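Catalase (Corynebacterium glutamicum atcc 13032, PDB 4B7H) breaks down hydrogen peroxide to water and oxygen at a haem iron, carries bound NADPH, and is inhibited by nitric oxide. Local coordinates at the interface of chains A and B and the interface of chains A and C. Residues are numbered along the deposited sequence; one frame, centred on the assembly and turned at random. Chains: chain A/B/C, Catalase.

Contact 1: the interface of chains A and B. Residues chain A 423-425, 429, 431, 434; chain B 437-440.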
loop_
_atom_site.group_PDB
_atom_site.type_symbol
_atom_site.label_atom_id
_atom_site.label_comp_id
_atom_site.label_asym_id
_atom_site.label_seq_id
_atom_site.Cartn_x
_atom_site.Cartn_y
_atom_site.Cartn_z
ATOM N N GLY A 423 -23.550 -32.545 -0.576
ATOM C CA GLY A 423 -24.908 -32.127 -0.270
ATOM C C GLY A 423 -25.046 -30.709 0.259
ATOM O O GLY A 423 -24.192 -29.843 0.026
ATOM N N GLN A 424 -26.139 -30.482 0.981
ATOM C CA GLN A 424 -26.578 -29.138 1.330
ATOM C C GLN A 424 -25.553 -28.429 2.215
ATOM O O GLN A 424 -25.063 -28.992 3.203
ATOM C CB GLN A 424 -27.951 -29.198 2.010
ATOM C CG GLN A 424 -28.788 -27.929 1.848
ATOM C CD GLN A 424 -28.392 -26.834 2.813
ATOM O OE1 GLN A 424 -28.265 -27.068 4.018
ATOM N NE2 GLN A 424 -28.189 -25.627 2.289
ATOM N N ALA A 425 -25.228 -27.192 1.842
ATOM C CA ALA A 425 -24.219 -26.401 2.544
ATOM C C ALA A 425 -24.828 -25.709 3.764
ATOM O O ALA A 425 -24.966 -24.479 3.789
ATOM C CB ALA A 425 -23.597 -25.382 1.593
ATOM N N TYR A 429 -26.136 -21.681 5.015
ATOM C CA TYR A 429 -27.450 -21.756 5.671
ATOM C C TYR A 429 -28.267 -22.854 5.014
ATOM O O TYR A 429 -28.026 -23.210 3.855
ATOM C CB TYR A 429 -28.240 -20.427 5.663
ATOM C CG TYR A 429 -28.524 -19.817 4.304
ATOM C CD1 TYR A 429 -27.543 -19.106 3.628
ATOM C CD2 TYR A 429 -29.779 -19.912 3.719
ATOM C CE1 TYR A 429 -27.789 -18.520 2.397
ATOM C CE2 TYR A 429 -30.041 -19.327 2.480
ATOM C CZ TYR A 429 -29.035 -18.642 1.818
ATOM O OH TYR A 429 -29.274 -18.054 0.588
ATOM N N ASN A 431 -31.139 -23.459 3.078
ATOM C CA ASN A 431 -31.903 -22.501 2.288
ATOM C C ASN A 431 -33.387 -22.838 2.221
ATOM O O ASN A 431 -33.772 -24.015 2.271
ATOM C CB ASN A 431 -31.330 -22.369 0.874
ATOM C CG ASN A 431 -31.296 -23.694 0.133
ATOM O OD1 ASN A 431 -30.283 -24.397 0.146
ATOM N ND2 ASN A 431 -32.406 -24.043 -0.515
ATOM N N PRO A 434 -35.954 -21.175 -3.386
ATOM C CA PRO A 434 -35.417 -19.991 -4.071
ATOM C C PRO A 434 -36.459 -19.309 -4.968
ATOM O O PRO A 434 -36.218 -18.198 -5.438
ATOM C CB PRO A 434 -34.269 -20.565 -4.918
ATOM C CG PRO A 434 -34.688 -21.972 -5.187
ATOM C CD PRO A 434 -35.380 -22.425 -3.916
ATOM N N THR B 437 -32.184 -27.444 -6.176
ATOM C CA THR B 437 -32.813 -26.246 -5.629
ATOM C C THR B 437 -32.097 -25.701 -4.389
ATOM O O THR B 437 -32.542 -24.708 -3.811
ATOM C CB THR B 437 -34.272 -26.520 -5.231
ATOM O OG1 THR B 437 -34.295 -27.467 -4.156
ATOM C CG2 THR B 437 -35.071 -27.070 -6.415
ATOM N N ASP B 438 -30.994 -26.335 -3.988
ATOM C CA ASP B 438 -30.315 -25.971 -2.742
ATOM C C ASP B 438 -28.874 -25.508 -2.940
ATOM O O ASP B 438 -28.203 -25.908 -3.904
ATOM C CB ASP B 438 -30.273 -27.166 -1.782
ATOM C CG ASP B 438 -31.644 -27.678 -1.414
ATOM O OD1 ASP B 438 -32.564 -26.854 -1.236
ATOM O OD2 ASP B 438 -31.799 -28.912 -1.298
ATOM N N LEU B 439 -28.393 -24.693 -1.999
ATOM C CA LEU B 439 -26.958 -24.426 -1.891
ATOM C C LEU B 439 -26.289 -25.739 -1.510
ATOM O O LEU B 439 -26.636 -26.346 -0.479
ATOM C CB LEU B 439 -26.634 -23.365 -0.830
ATOM C CG LEU B 439 -26.860 -21.872 -1.076
ATOM C CD1 LEU B 439 -28.329 -21.521 -0.892
ATOM C CD2 LEU B 439 -25.994 -21.042 -0.131
ATOM N N VAL B 440 -25.345 -26.178 -2.342
ATOM C CA VAL B 440 -24.704 -27.474 -2.167
ATOM C C VAL B 440 -23.216 -27.391 -2.473
ATOM O O VAL B 440 -22.745 -26.434 -3.092
ATOM C CB VAL B 440 -25.312 -28.532 -3.118
ATOM C CG1 VAL B 440 -26.737 -28.886 -2.691
ATOM C CG2 VAL B 440 -25.256 -28.060 -4.575
#

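Contact 2: the interface of chains A and C. Residues chain A 15, 18, 23-25, 27; chain C 372, 375-378.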
loop_
_atom_site.group_PDB
_atom_site.type_symbol
_atom_site.label_atom_id
_atom_site.label_comp_id
_atom_site.label_asym_id
_atom_site.label_seq_id
_atom_site.Cartn_x
_atom_site.Cartn_y
_atom_site.Cartn_z
ATOM N N ARG A 15 4.160 -4.249 25.187
ATOM C CA ARG A 15 5.486 -4.177 25.793
ATOM C C ARG A 15 5.408 -3.965 27.298
ATOM O O ARG A 15 4.440 -3.381 27.802
ATOM C CB ARG A 15 6.272 -2.999 25.209
ATOM C CG ARG A 15 6.675 -3.128 23.757
ATOM C CD ARG A 15 7.579 -1.970 23.374
ATOM N NE ARG A 15 8.041 -2.066 21.995
ATOM C CZ ARG A 15 7.609 -1.310 20.994
ATOM N NH1 ARG A 15 6.697 -0.363 21.196
ATOM N NH2 ARG A 15 8.110 -1.493 19.779
ATOM N N LEU A 18 8.934 0.609 30.152
ATOM C CA LEU A 18 10.356 0.816 29.942
ATOM C C LEU A 18 10.774 2.160 30.532
ATOM O O LEU A 18 9.975 3.093 30.632
ATOM C CB LEU A 18 10.676 0.771 28.444
ATOM C CG LEU A 18 10.290 -0.522 27.718
ATOM C CD1 LEU A 18 10.396 -0.361 26.209
ATOM C CD2 LEU A 18 11.155 -1.686 28.197
ATOM N N THR A 23 15.640 4.042 22.589
ATOM C CA THR A 23 16.467 3.337 21.620
ATOM C C THR A 23 15.894 3.565 20.238
ATOM O O THR A 23 14.688 3.816 20.089
ATOM C CB THR A 23 16.514 1.804 21.856
ATOM O OG1 THR A 23 15.238 1.219 21.557
ATOM C CG2 THR A 23 16.899 1.473 23.293
ATOM N N ARG A 24 16.750 3.476 19.225
ATOM C CA ARG A 24 16.266 3.386 17.851
ATOM C C ARG A 24 15.554 2.055 17.650
ATOM O O ARG A 24 15.538 1.198 18.538
ATOM C CB ARG A 24 17.411 3.542 16.848
ATOM C CG ARG A 24 18.088 4.897 16.933
ATOM C CD ARG A 24 18.785 5.286 15.629
ATOM N NE ARG A 24 19.391 4.146 14.951
ATOM C CZ ARG A 24 20.629 3.711 15.161
ATOM N NH1 ARG A 24 21.415 4.308 16.049
ATOM N NH2 ARG A 24 21.081 2.672 14.474
ATOM N N HIS A 25 14.968 1.867 16.477
ATOM C CA HIS A 25 14.185 0.663 16.239
ATOM C C HIS A 25 15.036 -0.587 16.026
ATOM O O HIS A 25 14.508 -1.695 16.034
ATOM C CB HIS A 25 13.181 0.902 15.111
ATOM C CG HIS A 25 12.208 1.993 15.420
ATOM N ND1 HIS A 25 11.384 2.557 14.468
ATOM C CD2 HIS A 25 11.926 2.624 16.586
ATOM C CE1 HIS A 25 10.629 3.481 15.038
ATOM N NE2 HIS A 25 10.939 3.540 16.324
ATOM N N GLY A 27 17.326 -1.081 18.273
ATOM C CA GLY A 27 17.718 -1.315 19.656
ATOM C C GLY A 27 18.920 -0.527 20.157
ATOM O O GLY A 27 19.235 -0.604 21.344
ATOM N N PRO C 372 15.260 -6.596 17.582
ATOM C CA PRO C 372 16.488 -6.942 18.303
ATOM C C PRO C 372 16.210 -7.836 19.504
ATOM O O PRO C 372 15.055 -8.169 19.792
ATOM C CB PRO C 372 17.015 -5.584 18.767
ATOM C CG PRO C 372 15.810 -4.741 18.884
ATOM C CD PRO C 372 14.887 -5.186 17.765
ATOM N N GLU C 375 14.646 -4.908 24.450
ATOM C CA GLU C 375 13.407 -4.147 24.252
ATOM C C GLU C 375 13.681 -2.809 23.563
ATOM O O GLU C 375 14.641 -2.109 23.891
ATOM C CB GLU C 375 12.682 -3.902 25.585
ATOM C CG GLU C 375 12.093 -5.158 26.240
ATOM C CD GLU C 375 10.797 -5.650 25.591
ATOM O OE1 GLU C 375 10.206 -4.933 24.762
ATOM O OE2 GLU C 375 10.360 -6.773 25.924
ATOM N N VAL C 376 12.821 -2.452 22.615
ATOM C CA VAL C 376 12.877 -1.151 21.959
ATOM C C VAL C 376 12.052 -0.139 22.764
ATOM O O VAL C 376 10.876 -0.383 23.066
ATOM C CB VAL C 376 12.359 -1.264 20.513
ATOM C CG1 VAL C 376 12.132 0.109 19.899
ATOM C CG2 VAL C 376 13.339 -2.087 19.677
ATOM N N ASN C 377 12.684 0.973 23.139
ATOM C CA ASN C 377 12.034 2.054 23.871
ATOM C C ASN C 377 11.893 3.260 22.952
ATOM O O ASN C 377 12.835 4.028 22.764
ATOM C CB ASN C 377 12.844 2.422 25.119
ATOM C CG ASN C 377 12.145 3.442 25.988
ATOM O OD1 ASN C 377 10.978 3.747 25.776
ATOM N ND2 ASN C 377 12.856 3.973 26.983
ATOM N N THR C 378 10.717 3.410 22.355
ATOM C CA THR C 378 10.516 4.422 21.329
ATOM C C THR C 378 9.214 5.169 21.550
ATOM O O THR C 378 8.262 4.628 22.137
ATOM C CB THR C 378 10.483 3.764 19.924
ATOM O OG1 THR C 378 10.465 4.776 18.912
ATOM C CG2 THR C 378 9.254 2.855 19.756
HETATM O O HOH W 1 13.039 5.568 18.877
HETATM O O HOH W 2 10.245 -3.886 22.345
#

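Contact 3: the interface of chains A and B. Residues chain A 420-423; chain B 440-443.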
loop_
_atom_site.group_PDB
_atom_site.type_symbol
_atom_site.label_atom_id
_atom_site.label_comp_id
_atom_site.label_asym_id
_atom_site.label_seq_id
_atom_site.Cartn_x
_atom_site.Cartn_y
_atom_site.Cartn_z
ATOM N N THR A 420 -17.642 -37.031 -6.290
ATOM C CA THR A 420 -17.971 -36.881 -4.884
ATOM C C THR A 420 -18.889 -35.674 -4.668
ATOM O O THR A 420 -18.627 -34.580 -5.182
ATOM C CB THR A 420 -16.677 -36.694 -4.059
ATOM O OG1 THR A 420 -15.834 -37.843 -4.224
ATOM C CG2 THR A 420 -16.990 -36.513 -2.584
ATOM N N SER A 421 -19.965 -35.879 -3.914
ATOM C CA SER A 421 -20.849 -34.789 -3.512
ATOM C C SER A 421 -21.002 -34.780 -2.004
ATOM O O SER A 421 -20.999 -35.843 -1.367
ATOM C CB SER A 421 -22.229 -34.911 -4.159
ATOM O OG SER A 421 -22.174 -34.738 -5.561
ATOM N N TYR A 422 -21.157 -33.584 -1.439
ATOM C CA TYR A 422 -21.334 -33.418 0.002
ATOM C C TYR A 422 -22.756 -33.002 0.388
ATOM O O TYR A 422 -23.124 -33.077 1.559
ATOM C CB TYR A 422 -20.370 -32.370 0.536
ATOM C CG TYR A 422 -18.906 -32.701 0.378
ATOM C CD1 TYR A 422 -18.436 -34.005 0.515
ATOM C CD2 TYR A 422 -17.987 -31.695 0.107
ATOM C CE1 TYR A 422 -17.083 -34.291 0.383
ATOM C CE2 TYR A 422 -16.639 -31.965 -0.020
ATOM C CZ TYR A 422 -16.194 -33.258 0.122
ATOM O OH TYR A 422 -14.857 -33.520 0.001
ATOM N N GLY A 423 -23.550 -32.545 -0.576
ATOM C CA GLY A 423 -24.908 -32.127 -0.270
ATOM C C GLY A 423 -25.046 -30.709 0.259
ATOM O O GLY A 423 -24.192 -29.843 0.026
ATOM N N VAL B 440 -25.345 -26.178 -2.342
ATOM C CA VAL B 440 -24.704 -27.474 -2.167
ATOM C C VAL B 440 -23.216 -27.391 -2.473
ATOM O O VAL B 440 -22.745 -26.434 -3.092
ATOM C CB VAL B 440 -25.312 -28.532 -3.118
ATOM C CG1 VAL B 440 -26.737 -28.886 -2.691
ATOM C CG2 VAL B 440 -25.256 -28.060 -4.575
ATOM N N ARG B 441 -22.483 -28.404 -2.028
ATOM C CA ARG B 441 -21.156 -28.698 -2.554
ATOM C C ARG B 441 -21.292 -30.042 -3.257
ATOM O O ARG B 441 -21.441 -31.073 -2.605
ATOM C CB ARG B 441 -20.111 -28.736 -1.437
ATOM C CG ARG B 441 -19.905 -27.381 -0.774
ATOM C CD ARG B 441 -18.919 -27.455 0.375
ATOM N NE ARG B 441 -18.792 -26.166 1.044
ATOM C CZ ARG B 441 -19.554 -25.776 2.064
ATOM N NH1 ARG B 441 -20.487 -26.595 2.555
ATOM N NH2 ARG B 441 -19.374 -24.573 2.608
ATOM N N ALA B 442 -21.270 -30.025 -4.586
ATOM C CA ALA B 442 -21.662 -31.192 -5.373
ATOM C C ALA B 442 -20.704 -31.451 -6.517
ATOM O O ALA B 442 -19.986 -30.551 -6.951
ATOM C CB ALA B 442 -23.067 -30.990 -5.923
ATOM N N ALA B 443 -20.715 -32.679 -7.025
ATOM C CA ALA B 443 -20.012 -32.987 -8.263
ATOM C C ALA B 443 -20.662 -32.257 -9.429
ATOM O O ALA B 443 -21.817 -31.825 -9.344
ATOM C CB ALA B 443 -20.035 -34.482 -8.516
HETATM O O HOH W 3 -21.798 -29.027 1.610
#

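Contact 1: the interface of chains A and B
The side-chain amide of A:Asn431 bonds the backbone and side chain of chain B at once. Among the hydrogen bonds, its OD1 accepts from the backbone N of B:Leu439 at 2.9 Å, the N-H coming from above the carbonyl plane, while its ND2 gives a hydrogen to the carboxylate OD1 of B:Asp438, also at 2.9 Å and on the anti side of that oxygen. The two planar groups are turned 47° apart, so the pair is skewed and not coplanar. CG of A:Asn431 sits between its own backbone N and carbonyl carbon (chi1 58°), which points the amide at B:Asp438 and B:Leu439. The backbone N of A:Ala425 donates to O of B:Leu439 at 2.8 Å, and beside it A:Gln424 and B:Val440 form an antiparallel bridge. A:Gln424 is bent at chi2 (-80°), and its NE2 is held within its own chain by O of A:Tyr429 at 2.9 Å; its bond to O of B:Leu439 is weak. Apolar contacts gather on B:Leu439: CD1 lies 3.6 Å from CB of A:Asn431, and CD2 lies 4.0 Å from CE1 of A:Tyr429, the tyrosine and leucine side chains crossing at about a right angle. The site joins short strands 423-424 and 439-441 of two subunits, helping to hold the catalase tetramer together.

Contact 2: the interface of chains A and C
The imidazole of A:His25 meets C:Thr378 at its edge: OG1 of the threonine lies in the ring plane, 2.9 Å from NE2, in a hydrogen bond whose direction is not settled. The guanidinium of A:Arg15 likewise has a water in plane at its edge, bound to NE. That water also binds the carboxylate OE1 of C:Glu375 and the backbone N of C:Val376, linking arginine and glutamate without direct contact of their charged atoms. These two side chains run past each other in opposite directions, their planar groups 88° apart. OG1 of C:Thr378 stands anti to its backbone N (chi1 -172°), a setting that carries it to the histidine; a second water ties it to O of A:Thr23. A:Thr23 pairs with C:Asn377 through two bonds, backbone N to O at 2.8 Å and, returning, the asparagine N to the threonine hydroxyl OG1 at 3.0 Å. That hydroxyl passes its own hydrogen to O of A:Arg24, which fixes its rotation. A:Leu18 splits its branches over chain C, CD1 3.7 Å from CA of C:Asn377 and CD2 over the aliphatic stem of C:Glu375. This loop-to-loop contact belongs to a second tetramer interface. At its far end, CG of C:Pro372 rests 4.0 Å from CA of A:Gly27.

Contact 3: the interface of chains A and B
B:Arg441 crosses A:Tyr422 at a slant, touching it at the base of its side chain. Its CB touches the tyrosine ring at CD2, 4.0 Å away, and lies almost as near the tyrosine CB. From there the chain runs extended through CG and CD to NE, which carries the guanidinium beyond this first contact, its plane 49° from that of the ring. At the tip, NH1 binds a water 2.9 Å away, in plane at the guanidinium edge, and the water passes the link on to O of A:Gly423. The same carbonyl takes the backbone N-H of B:Arg441 at 3.0 Å, so the arginine reaches it twice, directly from its backbone and through water from its tip. O of B:Arg441 accepts from the backbone N of A:Tyr422, 2.8 Å away and nearly along the C=O axis; a further approach by N of A:Gly423 is weak. A:Gly423 and B:Arg441 form an antiparallel bridge between the subunits, the edge-to-edge pairing of a small intersubunit sheet. Just before strand 423-424, A:Ser421 continues the pairing with its side chain, facing B:Ala443 beyond the end of strand 439-441: its hydroxyl, set beside its own backbone N, accepts the backbone N-H of B:Ala443 with OG to N at 2.9 Å and an almost straight 177° at the hydrogen.

Contact 1 and contact 3 are neighbouring stretches of one seam, their C-alpha centres about 10 Å apart, and share A:Gly423 and B:Val440. Strand 423-424 of one subunit runs through both against strand 439-441 of the other, making a continuous antiparallel pairing that side chains extend at either end. Contact 2 lies about 54 Å from each and joins chain A to chain C through loops. Chain A thus meets two different partners through distant parts of its sequence, and because both interfaces are two-fold symmetric, each contact recurs with its chains exchanged, tying four copies into the tetramer typical of catalases.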